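Local coordinates for protein listeriolysin O (PDB 4CDB) that forms oligomeric pores in cholesterol-containing host membranes, inserting after a major conformational change and thereby lysing the cell, at residues K65-I70 / N365-E370; S117-G122 / Y217-V222; Y389-N394 / I471-T476. All coordinates share one frame; numbering follows the deposited sequence.

Contact 1. Residues K65-I70 / N365-E370. With NA (sodium ion), chain K.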
# COMPACT_ATOMS: atom_id res chain seq x y z
N LYS A 65 -19.09 0.34 -3.54
CA LYS A 65 -18.06 1.29 -3.96
C LYS A 65 -18.20 2.61 -3.21
O LYS A 65 -19.32 3.10 -3.01
CB LYS A 65 -18.12 1.52 -5.47
CG LYS A 65 -17.84 0.28 -6.31
CD LYS A 65 -17.89 0.59 -7.79
CE LYS A 65 -17.63 -0.65 -8.63
NZ LYS A 65 -16.29 -1.24 -8.35
N LYS A 66 -17.08 3.19 -2.81
CA LYS A 66 -17.07 4.48 -2.13
C LYS A 66 -15.98 5.39 -2.68
O LYS A 66 -14.88 4.93 -3.02
CB LYS A 66 -16.88 4.29 -0.62
CG LYS A 66 -16.96 5.59 0.18
CD LYS A 66 -16.40 5.44 1.59
CE LYS A 66 -17.43 4.93 2.59
NZ LYS A 66 -17.74 3.48 2.40
N LYS A 67 -16.28 6.68 -2.78
CA LYS A 67 -15.31 7.66 -3.23
C LYS A 67 -14.37 8.03 -2.08
O LYS A 67 -14.83 8.42 -1.01
CB LYS A 67 -16.01 8.91 -3.75
CG LYS A 67 -15.08 10.01 -4.19
CD LYS A 67 -15.84 11.27 -4.55
CE LYS A 67 -14.90 12.40 -4.94
NZ LYS A 67 -15.64 13.68 -5.18
N LYS A 68 -13.07 7.89 -2.31
CA LYS A 68 -12.08 8.23 -1.29
C LYS A 68 -11.06 9.25 -1.81
O LYS A 68 -10.91 9.42 -3.02
CB LYS A 68 -11.35 6.97 -0.82
CG LYS A 68 -12.26 5.88 -0.28
CD LYS A 68 -13.02 6.34 0.95
CE LYS A 68 -12.38 5.82 2.23
NZ LYS A 68 -10.99 6.30 2.42
N SER A 69 -10.38 9.92 -0.89
CA SER A 69 -9.34 10.87 -1.25
C SER A 69 -8.03 10.57 -0.54
O SER A 69 -8.02 10.32 0.67
CB SER A 69 -9.77 12.30 -0.92
OG SER A 69 -10.78 12.75 -1.81
N ILE A 70 -6.94 10.58 -1.29
CA ILE A 70 -5.61 10.50 -0.69
C ILE A 70 -4.87 11.81 -0.91
O ILE A 70 -4.50 12.16 -2.04
CB ILE A 70 -4.81 9.26 -1.19
CG1 ILE A 70 -3.38 9.29 -0.64
CG2 ILE A 70 -4.80 9.17 -2.71
CD1 ILE A 70 -2.59 8.02 -0.90
N ASN A 365 -2.46 14.98 -4.29
CA ASN A 365 -3.89 14.80 -4.05
C ASN A 365 -4.51 13.94 -5.14
O ASN A 365 -4.27 14.15 -6.33
CB ASN A 365 -4.61 16.14 -3.92
CG ASN A 365 -4.86 16.80 -5.26
OD1 ASN A 365 -6.00 16.93 -5.70
ND2 ASN A 365 -3.79 17.22 -5.93
N SER A 366 -5.30 12.95 -4.73
CA SER A 366 -5.92 12.03 -5.68
C SER A 366 -7.22 11.46 -5.15
O SER A 366 -7.32 11.13 -3.96
CB SER A 366 -4.95 10.89 -6.02
OG SER A 366 -5.56 9.95 -6.89
N GLU A 367 -8.21 11.36 -6.02
CA GLU A 367 -9.47 10.72 -5.67
C GLU A 367 -9.52 9.34 -6.31
O GLU A 367 -9.02 9.15 -7.42
CB GLU A 367 -10.66 11.56 -6.13
CG GLU A 367 -10.74 12.94 -5.49
CD GLU A 367 -11.89 13.76 -6.04
OE1 GLU A 367 -12.53 13.32 -7.01
OE2 GLU A 367 -12.16 14.85 -5.48
N TYR A 368 -10.13 8.39 -5.61
CA TYR A 368 -10.24 7.03 -6.13
C TYR A 368 -11.49 6.32 -5.62
O TYR A 368 -12.08 6.72 -4.61
CB TYR A 368 -8.99 6.22 -5.79
CG TYR A 368 -8.76 5.98 -4.31
CD1 TYR A 368 -8.10 6.92 -3.53
CD2 TYR A 368 -9.21 4.82 -3.70
CE1 TYR A 368 -7.89 6.70 -2.18
CE2 TYR A 368 -9.00 4.59 -2.36
CZ TYR A 368 -8.34 5.54 -1.60
OH TYR A 368 -8.14 5.31 -0.26
N ILE A 369 -11.89 5.27 -6.32
CA ILE A 369 -13.04 4.48 -5.91
C ILE A 369 -12.58 3.25 -5.14
O ILE A 369 -11.88 2.39 -5.68
CB ILE A 369 -13.88 4.03 -7.12
CG1 ILE A 369 -14.46 5.25 -7.85
CG2 ILE A 369 -14.99 3.09 -6.69
CD1 ILE A 369 -15.24 4.90 -9.10
N GLU A 370 -12.96 3.18 -3.87
CA GLU A 370 -12.65 2.01 -3.06
C GLU A 370 -13.74 0.96 -3.23
O GLU A 370 -14.90 1.21 -2.92
CB GLU A 370 -12.53 2.40 -1.58
CG GLU A 370 -12.19 1.24 -0.66
CD GLU A 370 -12.30 1.61 0.80
OE1 GLU A 370 -13.40 1.99 1.24
OE2 GLU A 370 -11.28 1.50 1.52
NA NA K . -5.41 5.05 0.24
O HOH W 1 -7.65 7.60 1.88

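Contact 2. Residues S117-G122 / Y217-V222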
# COMPACT_ATOMS: atom_id res chain seq x y z
N SER A 117 28.84 14.76 3.81
CA SER A 117 28.90 14.17 5.14
C SER A 117 28.05 12.90 5.21
O SER A 117 26.98 12.83 4.61
CB SER A 117 28.43 15.18 6.19
OG SER A 117 28.31 14.58 7.46
N ILE A 118 28.54 11.91 5.95
CA ILE A 118 27.86 10.62 6.06
C ILE A 118 27.45 10.36 7.51
O ILE A 118 28.13 10.80 8.44
CB ILE A 118 28.74 9.47 5.51
CG1 ILE A 118 27.90 8.22 5.21
CG2 ILE A 118 29.89 9.15 6.47
CD1 ILE A 118 28.62 7.19 4.37
N ASP A 119 26.35 9.64 7.70
CA ASP A 119 25.81 9.43 9.05
C ASP A 119 26.10 8.05 9.65
O ASP A 119 25.42 7.62 10.58
CB ASP A 119 24.30 9.70 9.06
CG ASP A 119 23.52 8.69 8.24
OD1 ASP A 119 24.14 7.99 7.40
OD2 ASP A 119 22.29 8.59 8.43
N LEU A 120 27.11 7.37 9.12
CA LEU A 120 27.49 6.06 9.65
C LEU A 120 27.99 6.20 11.09
O LEU A 120 28.67 7.17 11.43
CB LEU A 120 28.54 5.39 8.76
CG LEU A 120 28.01 4.72 7.49
CD1 LEU A 120 29.14 4.28 6.59
CD2 LEU A 120 27.11 3.55 7.84
N PRO A 121 27.64 5.23 11.95
CA PRO A 121 27.86 5.34 13.40
C PRO A 121 29.33 5.34 13.81
O PRO A 121 30.15 4.63 13.22
CB PRO A 121 27.16 4.10 13.96
CG PRO A 121 27.20 3.12 12.84
CD PRO A 121 27.03 3.94 11.59
N GLY A 122 29.66 6.14 14.83
CA GLY A 122 30.97 6.10 15.44
C GLY A 122 31.98 7.13 14.95
O GLY A 122 32.95 7.42 15.65
N TYR A 217 20.90 2.07 4.89
CA TYR A 217 22.16 1.80 5.58
C TYR A 217 22.85 3.09 6.02
O TYR A 217 23.47 3.14 7.08
CB TYR A 217 23.09 0.98 4.68
CG TYR A 217 22.50 -0.34 4.25
CD1 TYR A 217 21.64 -1.05 5.08
CD2 TYR A 217 22.80 -0.88 3.00
CE1 TYR A 217 21.10 -2.26 4.68
CE2 TYR A 217 22.27 -2.10 2.60
CZ TYR A 217 21.42 -2.78 3.45
OH TYR A 217 20.88 -3.98 3.05
N TYR A 218 22.74 4.12 5.19
CA TYR A 218 23.34 5.41 5.50
C TYR A 218 22.78 6.53 4.63
O TYR A 218 22.23 6.28 3.55
CB TYR A 218 24.87 5.36 5.38
CG TYR A 218 25.37 4.89 4.03
CD1 TYR A 218 25.62 5.80 3.01
CD2 TYR A 218 25.61 3.54 3.79
CE1 TYR A 218 26.08 5.37 1.78
CE2 TYR A 218 26.07 3.11 2.56
CZ TYR A 218 26.31 4.03 1.56
OH TYR A 218 26.77 3.60 0.34
N ASN A 219 22.92 7.76 5.11
CA ASN A 219 22.57 8.95 4.35
C ASN A 219 23.79 9.82 4.12
O ASN A 219 24.60 10.02 5.03
CB ASN A 219 21.48 9.75 5.06
CG ASN A 219 20.17 9.00 5.16
OD1 ASN A 219 19.29 9.14 4.31
ND2 ASN A 219 20.03 8.18 6.20
N VAL A 220 23.92 10.34 2.91
CA VAL A 220 24.96 11.32 2.61
C VAL A 220 24.31 12.66 2.30
O VAL A 220 23.49 12.78 1.38
CB VAL A 220 25.84 10.88 1.42
CG1 VAL A 220 26.81 11.98 1.04
CG2 VAL A 220 26.58 9.59 1.77
N ASN A 221 24.67 13.68 3.09
CA ASN A 221 24.12 15.02 2.90
C ASN A 221 25.17 16.05 2.48
O ASN A 221 26.37 15.81 2.58
CB ASN A 221 23.37 15.47 4.15
CG ASN A 221 24.27 15.61 5.36
OD1 ASN A 221 25.37 15.06 5.38
ND2 ASN A 221 23.82 16.35 6.36
N VAL A 222 24.69 17.21 2.02
CA VAL A 222 25.56 18.26 1.50
C VAL A 222 25.43 19.52 2.35
O VAL A 222 24.37 19.78 2.92
CB VAL A 222 25.18 18.61 0.05
CG1 VAL A 222 26.22 19.50 -0.59
CG2 VAL A 222 25.04 17.34 -0.77
O HOH W 2 24.12 4.94 9.25

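Contact 3. Residues Y389-N394 / I471-T476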
# COMPACT_ATOMS: atom_id res chain seq x y z
N TYR A 389 -47.30 -39.23 14.03
CA TYR A 389 -48.40 -38.28 13.91
C TYR A 389 -48.43 -37.58 12.56
O TYR A 389 -47.50 -37.70 11.77
CB TYR A 389 -48.32 -37.25 15.04
CG TYR A 389 -46.94 -36.67 15.27
CD1 TYR A 389 -46.33 -35.84 14.33
CD2 TYR A 389 -46.24 -36.94 16.44
CE1 TYR A 389 -45.07 -35.31 14.54
CE2 TYR A 389 -44.97 -36.41 16.67
CZ TYR A 389 -44.39 -35.60 15.71
OH TYR A 389 -43.14 -35.07 15.92
N VAL A 390 -49.50 -36.84 12.31
CA VAL A 390 -49.58 -35.98 11.13
C VAL A 390 -48.93 -34.64 11.47
O VAL A 390 -49.24 -34.04 12.50
CB VAL A 390 -51.04 -35.73 10.70
CG1 VAL A 390 -51.07 -34.82 9.49
CG2 VAL A 390 -51.75 -37.04 10.40
N ALA A 391 -48.02 -34.19 10.61
CA ALA A 391 -47.32 -32.93 10.86
C ALA A 391 -47.54 -31.92 9.74
O ALA A 391 -47.73 -32.29 8.58
CB ALA A 391 -45.84 -33.19 11.05
N GLN A 392 -47.50 -30.64 10.09
CA GLN A 392 -47.52 -29.56 9.10
C GLN A 392 -46.42 -28.56 9.41
O GLN A 392 -46.26 -28.14 10.56
CB GLN A 392 -48.88 -28.86 9.08
CG GLN A 392 -49.99 -29.64 8.40
CD GLN A 392 -51.24 -28.82 8.17
OE1 GLN A 392 -51.22 -27.59 8.28
NE2 GLN A 392 -52.34 -29.49 7.84
N PHE A 393 -45.67 -28.18 8.39
CA PHE A 393 -44.57 -27.23 8.55
C PHE A 393 -44.93 -25.87 7.99
O PHE A 393 -45.73 -25.74 7.07
CB PHE A 393 -43.31 -27.75 7.86
CG PHE A 393 -42.84 -29.08 8.37
CD1 PHE A 393 -43.32 -30.25 7.82
CD2 PHE A 393 -41.92 -29.15 9.41
CE1 PHE A 393 -42.89 -31.48 8.29
CE2 PHE A 393 -41.49 -30.38 9.88
CZ PHE A 393 -41.98 -31.54 9.32
N ASN A 394 -44.32 -24.84 8.57
CA ASN A 394 -44.38 -23.50 7.99
C ASN A 394 -43.01 -22.85 8.04
O ASN A 394 -42.56 -22.39 9.09
CB ASN A 394 -45.42 -22.64 8.71
CG ASN A 394 -45.73 -21.36 7.96
OD1 ASN A 394 -44.98 -20.39 8.04
ND2 ASN A 394 -46.83 -21.37 7.21
N ILE A 471 -33.53 -29.80 10.69
CA ILE A 471 -34.74 -29.78 11.50
C ILE A 471 -35.33 -31.18 11.54
O ILE A 471 -35.74 -31.73 10.51
CB ILE A 471 -35.79 -28.81 10.94
CG1 ILE A 471 -35.17 -27.42 10.74
CG2 ILE A 471 -37.01 -28.74 11.84
CD1 ILE A 471 -34.83 -26.72 12.04
N SER A 472 -35.39 -31.77 12.73
CA SER A 472 -35.95 -33.11 12.89
C SER A 472 -37.07 -33.13 13.92
O SER A 472 -36.97 -32.47 14.96
CB SER A 472 -34.86 -34.11 13.29
OG SER A 472 -33.84 -34.17 12.30
N ILE A 473 -38.13 -33.87 13.63
CA ILE A 473 -39.19 -34.09 14.61
C ILE A 473 -39.51 -35.58 14.72
O ILE A 473 -39.47 -36.31 13.73
CB ILE A 473 -40.48 -33.31 14.26
CG1 ILE A 473 -40.99 -33.70 12.87
CG2 ILE A 473 -40.23 -31.82 14.34
CD1 ILE A 473 -42.34 -33.08 12.52
N TRP A 474 -39.80 -36.02 15.93
CA TRP A 474 -40.16 -37.41 16.18
C TRP A 474 -41.01 -37.53 17.43
O TRP A 474 -41.60 -36.54 17.88
CB TRP A 474 -38.91 -38.30 16.27
CG TRP A 474 -38.00 -38.00 17.43
CD1 TRP A 474 -37.94 -38.68 18.62
CD2 TRP A 474 -37.02 -36.96 17.52
NE1 TRP A 474 -36.99 -38.13 19.43
CE2 TRP A 474 -36.40 -37.07 18.78
CE3 TRP A 474 -36.60 -35.95 16.65
CZ2 TRP A 474 -35.39 -36.20 19.20
CZ3 TRP A 474 -35.59 -35.08 17.07
CH2 TRP A 474 -35.00 -35.22 18.34
N GLY A 475 -41.08 -38.73 18.00
CA GLY A 475 -41.90 -38.95 19.18
C GLY A 475 -43.33 -39.32 18.83
O GLY A 475 -43.61 -39.79 17.73
N THR A 476 -44.24 -39.09 19.78
CA THR A 476 -45.63 -39.47 19.61
C THR A 476 -46.54 -38.25 19.70
O THR A 476 -46.07 -37.13 19.89
CB THR A 476 -46.07 -40.49 20.68
OG1 THR A 476 -45.93 -39.91 21.98
CG2 THR A 476 -45.22 -41.75 20.60

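Contact 1. Residues K65-I70 / N365-E370
Lys68 lays its CB over one face of the Tyr368 ring, 3.7 Å from the ring centroid and displaced toward CZ, a CH-pi contact within an antiparallel hydrogen-bonded pair. The ring reaches beneath Lys68 because CG of Tyr368 lies between its backbone N and carbonyl carbon (chi1 65°). Ile70 CG2 comes obliquely to the same ring, 4.0 Å from Tyr368 CE1, while Lys68 CG rests 3.7 Å from Glu370 CB. On the other face of the sheet the extended Lys67 chain slants across Glu367; the salt bridge from Lys67 NZ to Glu367 OE1 is long at 3.6 Å, and OE1 also accepts the backbone N of Val45. Six backbone hydrogen bonds join the strands through Lys66-Glu370, Lys68-Tyr368 and Ile70-Ser366. Ile70 and Ser366 meet helix 176-183, part of a segment assigned as transmembrane beta-strand in the pore. Tyr368 OH binds a sodium ion at 2.8 Å, together with Glu171 and Gln178. The hydroxyl also accepts a bond from a water, 3.2 Å from Tyr368 OH, that donates to Ser69 O as well. Metal and water thus share the phenol oxygen, and the cation would probably polarise it.

Contact 2. Residues S117-G122 / Y217-V222
Asp119 and Asn219 are brought together by their first torsions: CG of Asp119 lies between its backbone N and carbonyl carbon (chi1 66°), turning the carboxylate onto Asn219, whose own CG is anti to the carbonyl carbon (chi1 -65°) and carries the amide to the same carboxylate. The two oxygens take different donors. Asp119 OD1 accepts the backbone N of Asn219 at 2.6 Å in a nearly straight bond (169°), met from above the carboxylate plane. Asp119 OD2 accepts Asn219 ND2 at 3.2 Å on its syn side, though tilted out of plane, and the amide and carboxylate stand steeply to each other. A third bond runs back from Asp119 N to Asn219 O at 3.2 Å. Next to these bonds, Ser117 and Asn221 form an antiparallel hydrogen-bonded pair with both backbone bonds made. On the apolar side Ile118 CD1 approaches Tyr218 CD1 obliquely at 3.6 Å and Ile118 CG1 meets Val220 CG2 at 3.9 Å, while Leu120 CD2 lies 3.8 Å from Tyr218 CB. Leu147, Val148 and Trp151 of helix 137-152 pack against this group. Tyr217 and Tyr218 both face Tyr260 of strand 252-260, a classic beta bulge. A water, 2.9 Å from Tyr217 O, donates to that oxygen and to Asp119 O, joining the backbones where the chain after strand 114-118 leaves strand 207-222. The aspartate therefore finishes the ladder with its side chain: as the chain leaves strand 114-118, OD1 supplies the acceptor for Asn219 N, and the two N-H donors would probably favour the charged carboxylate.

Contact 3. Residues Y389-N394 / I471-T476
The Tyr389 ring is met by segment 471-476 mainly along its edge: Trp474 O, Thr476 O and Ile473 CD1 all lie near the ring plane. Thr476 O comes to 3.5 Å from Tyr389 CD2, and Gly475 O approaches obliquely. Tyr389 also reaches Thr477 of the cholesterol-binding motif, which directly follows Thr476. The ring of His385 also meets that of Tyr389, with planes at about 15°. At the tip, Tyr389 OH donates to Trp474 O over 2.9 Å. This bond arrives well above the carbonyl plane, with a C=O...donor angle of 114°, instead of on a lone pair. The second flat group, Phe393, points CZ tip to tip at Ile473 CD1, 3.6 Å away, the methyl standing oblique to the ring. Ile473 is the common partner. Its CG1 lies between the backbone N and carbonyl carbon (chi1 58°), and the extended chain beyond carries CD1 across to segment 389-394. There CD1 is 3.8 Å from Ala391 CB and 4.1 Å from Tyr389 CE1, while Ile473 CB sits 3.6 Å from Tyr389 OH. One methyl therefore touches three inward-facing residues, and the phenol hydroxyl spends its proton on the opposite backbone. No backbone hydrogen bond links the segments; the CA atoms of Ala391 and Ile473 are 9.0 Å apart, as befits facing layers of a beta sandwich. Strand 391-402 belongs to the four-stranded sheet, between strands 408-414 and 436-449, and Val390 pairs by backbone with Cys446 of the conserved undecapeptide. Strand 468-475 lies in the other layer, between strands 362-385 and 480-486; Ile383 of strand 362-385 touches both Phe393 and Ile471.

The three contacts are spread along an elongated molecule without touching. Contact 1 is the most central, its centre about 14 Å from that of the chain; contacts 2 and 3 lie on opposite sides of the chain's centre, their own centres about 82 Å apart. Between contacts 1 and 2 the centres are about 38 Å apart, and between contacts 1 and 3 about 55 Å. Strand 362-385 connects contacts 1 and 3: it supplies one half of contact 1 and runs beside strand 468-475 of contact 3. Sodium is bound directly at contact 1, whereas the tris(hydroxyethyl)aminomethane, held by other residues, lies about 9 Å from the Ile473 side chain of contact 3.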